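Local atomic coordinates of glycerate dehydrogenase/glyoxylate reductase (Thermus thermophilus, PDB entry 2CUK), a protein that probably catalyses the NAD(P)H-dependent reduction of hydroxypyruvate and glyoxylate, as a member of the D-isomer specific 2-hydroxyacid dehydrogenase family. Residues L147-M152 against M168-H173; E189-A194 against F217-G222. One frame throughout, in Å; residues are numbered along the deposited sequence.

Contact 1. Residues L147-M152 against M168-H173; sequences LGLVGM and MRVVYH
Met168 leads into the strand with its chain folded back at the sulfur, so that CE rests on CB of Leu147 at 3.8 Å. Arg169 sends its side chain away and contributes its carbonyl instead: Leu147 N donates to Arg169 O at 2.7 Å, almost straight (172°). Val170 shares a sheet face with Leu147, Leu149 and Tyr172; the side chains of Val170 and Leu149 cross obliquely, CG1 to CD1 4.0 Å, and Leu147, Leu149 and Val170 pack on helix 154-165. Val171 turns to the other face, where its CG2 lies 3.6 Å from CA of Gly148. Its backbone bonds twice, N to Leu147 O and O to Leu149 N, the latter at 3.1 Å. Tyr172 has CG lodged between the backbone N and the carbonyl carbon (chi1 77°), which brings the ring to the bent chain of Met152. The sulfur SD stands 5.0 Å from the centroid of the Tyr172 ring in an oblique Met-aromatic contact, while Tyr172 OH bonds to Lys178 N. His173 closes the ladder: its N donates to Leu149 O at 2.9 Å, and its O receives Gly151 N at 2.7 Å, just past the strand. His173 ND1 hydrogen-bonds to Leu185 O. Five N-H groups and carbonyls thus alternate between parallel strands, satisfying buried backbone polarity and fixing the start of the glycine-rich turn, consistent with a Rossmann-type nucleotide-binding unit.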
# COMPACT_ATOMS: atom_id res chain seq x y z
N LEU A 147 4.09 -15.52 -5.12
CA LEU A 147 4.97 -14.41 -5.44
C LEU A 147 6.30 -14.99 -5.88
O LEU A 147 6.90 -15.79 -5.16
CB LEU A 147 5.19 -13.52 -4.21
CG LEU A 147 6.27 -12.45 -4.35
CD1 LEU A 147 5.85 -11.42 -5.39
CD2 LEU A 147 6.51 -11.78 -3.00
N GLY A 148 6.73 -14.62 -7.07
CA GLY A 148 7.99 -15.10 -7.59
C GLY A 148 8.98 -13.95 -7.63
O GLY A 148 8.75 -12.95 -8.30
N LEU A 149 10.06 -14.10 -6.89
CA LEU A 149 11.09 -13.07 -6.82
C LEU A 149 12.26 -13.43 -7.73
O LEU A 149 12.75 -14.56 -7.70
CB LEU A 149 11.58 -12.93 -5.38
CG LEU A 149 10.49 -12.64 -4.35
CD1 LEU A 149 10.98 -12.99 -2.96
CD2 LEU A 149 10.09 -11.18 -4.44
N VAL A 150 12.70 -12.47 -8.54
CA VAL A 150 13.84 -12.67 -9.43
C VAL A 150 14.98 -11.91 -8.78
O VAL A 150 15.09 -10.69 -8.92
CB VAL A 150 13.58 -12.10 -10.84
CG1 VAL A 150 14.81 -12.30 -11.71
CG2 VAL A 150 12.38 -12.77 -11.46
N GLY A 151 15.81 -12.65 -8.05
CA GLY A 151 16.92 -12.05 -7.33
C GLY A 151 16.52 -12.13 -5.87
O GLY A 151 15.43 -11.67 -5.51
N MET A 152 17.36 -12.72 -5.02
CA MET A 152 17.03 -12.85 -3.61
C MET A 152 18.03 -12.27 -2.63
O MET A 152 18.44 -12.95 -1.69
CB MET A 152 16.79 -14.32 -3.25
CG MET A 152 15.35 -14.75 -3.38
SD MET A 152 14.22 -13.78 -2.36
CE MET A 152 13.61 -15.01 -1.24
N MET A 168 0.62 -15.19 1.12
CA MET A 168 1.14 -15.53 -0.20
C MET A 168 2.18 -16.64 -0.10
O MET A 168 2.82 -16.82 0.93
CB MET A 168 1.80 -14.32 -0.87
CG MET A 168 0.84 -13.20 -1.23
SD MET A 168 1.62 -12.02 -2.34
CE MET A 168 1.45 -12.87 -3.91
N ARG A 169 2.34 -17.38 -1.19
CA ARG A 169 3.35 -18.39 -1.23
C ARG A 169 4.53 -17.79 -1.94
O ARG A 169 4.39 -16.92 -2.79
CB ARG A 169 2.82 -19.58 -2.01
CG ARG A 169 2.08 -20.58 -1.12
CD ARG A 169 0.80 -21.11 -1.77
NE ARG A 169 1.06 -22.35 -2.50
CZ ARG A 169 0.22 -23.39 -2.27
NH1 ARG A 169 -0.78 -23.26 -1.43
NH2 ARG A 169 0.40 -24.53 -2.94
N VAL A 170 5.73 -18.19 -1.56
CA VAL A 170 6.93 -17.59 -2.14
C VAL A 170 7.87 -18.56 -2.84
O VAL A 170 8.15 -19.64 -2.33
CB VAL A 170 7.73 -16.83 -1.07
CG1 VAL A 170 9.01 -16.26 -1.68
CG2 VAL A 170 6.88 -15.71 -0.47
N VAL A 171 8.35 -18.15 -4.01
CA VAL A 171 9.30 -18.94 -4.79
C VAL A 171 10.30 -17.92 -5.32
O VAL A 171 10.03 -16.72 -5.30
CB VAL A 171 8.63 -19.68 -5.97
CG1 VAL A 171 7.54 -20.61 -5.46
CG2 VAL A 171 8.05 -18.67 -6.96
N TYR A 172 11.45 -18.38 -5.80
CA TYR A 172 12.43 -17.43 -6.30
C TYR A 172 13.45 -18.01 -7.27
O TYR A 172 13.65 -19.22 -7.35
CB TYR A 172 13.18 -16.78 -5.13
CG TYR A 172 14.24 -17.65 -4.49
CD1 TYR A 172 15.59 -17.49 -4.80
CD2 TYR A 172 13.89 -18.65 -3.58
CE1 TYR A 172 16.57 -18.29 -4.21
CE2 TYR A 172 14.86 -19.46 -2.99
CZ TYR A 172 16.20 -19.27 -3.31
OH TYR A 172 17.16 -20.08 -2.71
N HIS A 173 14.07 -17.11 -8.02
CA HIS A 173 15.12 -17.47 -8.95
C HIS A 173 16.26 -16.51 -8.67
O HIS A 173 16.02 -15.34 -8.35
CB HIS A 173 14.67 -17.31 -10.40
CG HIS A 173 15.78 -17.51 -11.39
ND1 HIS A 173 16.41 -18.72 -11.56
CD2 HIS A 173 16.42 -16.64 -12.20
CE1 HIS A 173 17.39 -18.59 -12.44
NE2 HIS A 173 17.42 -17.33 -12.84

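Contact 2. Residues E189-A194 against F217-G222; sequences ELLKEA and FAMKRG
The Phe217 ring meets His246 with planes inclined by about 35°, packs on Glu241 and Ala242 of helix 236-243, and makes no contact with residues 189-194. No flat side chains stack between the two segments; backbone carbonyls of the last helical turn face the loop, and two waters carry most of the polar contact. Water 1 donates to Leu191 O at 2.6 Å. It donates again to Ala194 O at 2.7 Å and accepts from Lys220 N at 3.1 Å, three bonds that tie the last turn to the loop. Water 2 donates a hydrogen bond to Ala218 O at 2.8 Å and a weak one to Lys192 O. Leu191 O also receives the CA-H of Met219, with CA 3.4 Å away and an angle of 166° at the hydrogen. Beside this, the side chains of Leu191 and Met219 cross obliquely, CD2 to CG 4.1 Å. Lys220 starts with CG flanked by both N and C of its own backbone (chi1 56°) and bends twice more, which lays its chain along the helix end. Its CD sits tightly on Ala194 O, 3.0 Å off. Its NZ makes a weak bond to Glu193 O at 3.4 Å and a salt bridge to Asp195, a charge placement that may also suit the helix dipole. An alanine here would remove the ammonium and aliphatic chain, and would probably leave the helix end less firmly held to the loop and Asp195 without this partner. Ala194 and Gly222 each lie shortly before a strand, 196-199 and 224-227, neighbours in the parallel sheet; such packing between a helix terminus and a strand-entry loop belongs to the alpha/beta framework of a Rossmann-type NAD-binding domain.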
# COMPACT_ATOMS: atom_id res chain seq x y z
N GLU A 189 10.46 -21.54 -15.18
CA GLU A 189 9.38 -22.06 -14.34
C GLU A 189 8.76 -20.98 -13.43
O GLU A 189 7.58 -20.98 -13.15
CB GLU A 189 9.90 -23.23 -13.51
CG GLU A 189 8.85 -23.75 -12.51
CD GLU A 189 9.19 -25.15 -12.06
OE1 GLU A 189 10.35 -25.41 -11.76
OE2 GLU A 189 8.26 -25.95 -11.91
N LEU A 190 9.61 -20.06 -12.94
CA LEU A 190 9.03 -19.02 -12.09
C LEU A 190 8.00 -18.18 -12.84
O LEU A 190 6.91 -17.90 -12.35
CB LEU A 190 10.17 -18.12 -11.59
CG LEU A 190 9.65 -16.85 -10.92
CD1 LEU A 190 10.13 -16.73 -9.47
CD2 LEU A 190 10.11 -15.58 -11.63
N LEU A 191 8.37 -17.75 -14.07
CA LEU A 191 7.44 -16.94 -14.85
C LEU A 191 6.15 -17.70 -15.13
O LEU A 191 5.08 -17.13 -15.27
CB LEU A 191 8.12 -16.58 -16.18
CG LEU A 191 9.40 -15.76 -16.01
CD1 LEU A 191 10.04 -15.41 -17.35
CD2 LEU A 191 9.15 -14.42 -15.30
N LYS A 192 6.26 -19.02 -15.23
CA LYS A 192 5.12 -19.87 -15.53
C LYS A 192 4.17 -20.07 -14.36
O LYS A 192 2.95 -20.09 -14.54
CB LYS A 192 5.63 -21.22 -16.02
CG LYS A 192 4.55 -22.28 -16.24
CD LYS A 192 5.18 -23.60 -16.65
CE LYS A 192 4.14 -24.68 -16.84
NZ LYS A 192 3.15 -24.32 -17.89
N GLU A 193 4.72 -20.22 -13.16
CA GLU A 193 3.91 -20.48 -11.97
C GLU A 193 3.54 -19.28 -11.10
O GLU A 193 2.59 -19.35 -10.31
CB GLU A 193 4.62 -21.53 -11.10
CG GLU A 193 3.92 -21.84 -9.78
CD GLU A 193 4.71 -22.79 -8.90
OE1 GLU A 193 4.83 -23.98 -9.27
OE2 GLU A 193 5.21 -22.35 -7.85
N ALA A 194 4.27 -18.18 -11.24
CA ALA A 194 4.02 -17.00 -10.41
C ALA A 194 2.80 -16.15 -10.76
O ALA A 194 2.51 -15.90 -11.93
CB ALA A 194 5.26 -16.12 -10.42
N PHE A 217 5.10 -12.10 -21.97
CA PHE A 217 3.96 -12.88 -22.44
C PHE A 217 4.06 -14.34 -22.00
O PHE A 217 3.14 -15.12 -22.22
CB PHE A 217 3.84 -12.77 -23.96
CG PHE A 217 3.22 -11.47 -24.41
CD1 PHE A 217 1.85 -11.27 -24.29
CD2 PHE A 217 4.00 -10.45 -24.93
CE1 PHE A 217 1.26 -10.06 -24.68
CE2 PHE A 217 3.43 -9.23 -25.32
CZ PHE A 217 2.06 -9.04 -25.20
N ALA A 218 5.17 -14.70 -21.36
CA ALA A 218 5.35 -16.05 -20.86
C ALA A 218 4.73 -16.08 -19.46
O ALA A 218 4.40 -17.14 -18.93
CB ALA A 218 6.83 -16.42 -20.79
N MET A 219 4.59 -14.91 -18.85
CA MET A 219 3.98 -14.82 -17.53
C MET A 219 2.51 -15.23 -17.68
O MET A 219 1.95 -15.16 -18.77
CB MET A 219 4.10 -13.38 -17.00
CG MET A 219 5.52 -13.01 -16.58
SD MET A 219 5.72 -11.30 -16.02
CE MET A 219 4.53 -11.27 -14.63
N LYS A 220 1.88 -15.67 -16.60
CA LYS A 220 0.49 -16.08 -16.79
C LYS A 220 -0.45 -14.90 -17.04
O LYS A 220 -0.20 -13.78 -16.63
CB LYS A 220 -0.04 -17.04 -15.67
CG LYS A 220 0.07 -16.53 -14.22
CD LYS A 220 0.39 -17.65 -13.19
CE LYS A 220 -0.85 -18.11 -12.39
NZ LYS A 220 -0.56 -19.24 -11.51
N ARG A 221 -1.50 -15.17 -17.81
CA ARG A 221 -2.47 -14.12 -18.13
C ARG A 221 -3.09 -13.80 -16.78
O ARG A 221 -3.47 -14.70 -16.03
CB ARG A 221 -3.54 -14.63 -19.11
CG ARG A 221 -4.54 -13.55 -19.55
CD ARG A 221 -5.64 -14.10 -20.47
NE ARG A 221 -6.66 -13.09 -20.76
CZ ARG A 221 -6.61 -12.22 -21.76
NH1 ARG A 221 -5.59 -12.22 -22.62
NH2 ARG A 221 -7.59 -11.33 -21.90
N GLY A 222 -3.18 -12.51 -16.46
CA GLY A 222 -3.73 -12.12 -15.17
C GLY A 222 -2.66 -11.98 -14.10
O GLY A 222 -2.98 -11.83 -12.92
O HOH W 1 3.74 -15.12 -14.23
O HOH W 2 2.39 -18.40 -17.41

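Overall arrangement
The two contacts follow one another in sequence, and their centres lie about 12 Å apart within the NAD-binding domain. Helix 187-193, which follows strand 169-173, joins them by packing on the sheet: CD1 of Leu190 comes to 3.3 Å from CA of Gly148, and CD2 of Leu190 to 3.6 Å from CG2 of Val150. Nearby, CG1 of Val171 lies 3.8 Å from OE2 of Glu193. Contact 1 runs up to the C-terminal ends of its strands, where Gly151 lies in a GxGxxG-like turn that probably serves the dinucleotide, whereas contact 2 sits at the N-terminal ends of strands 196-199 and 224-227.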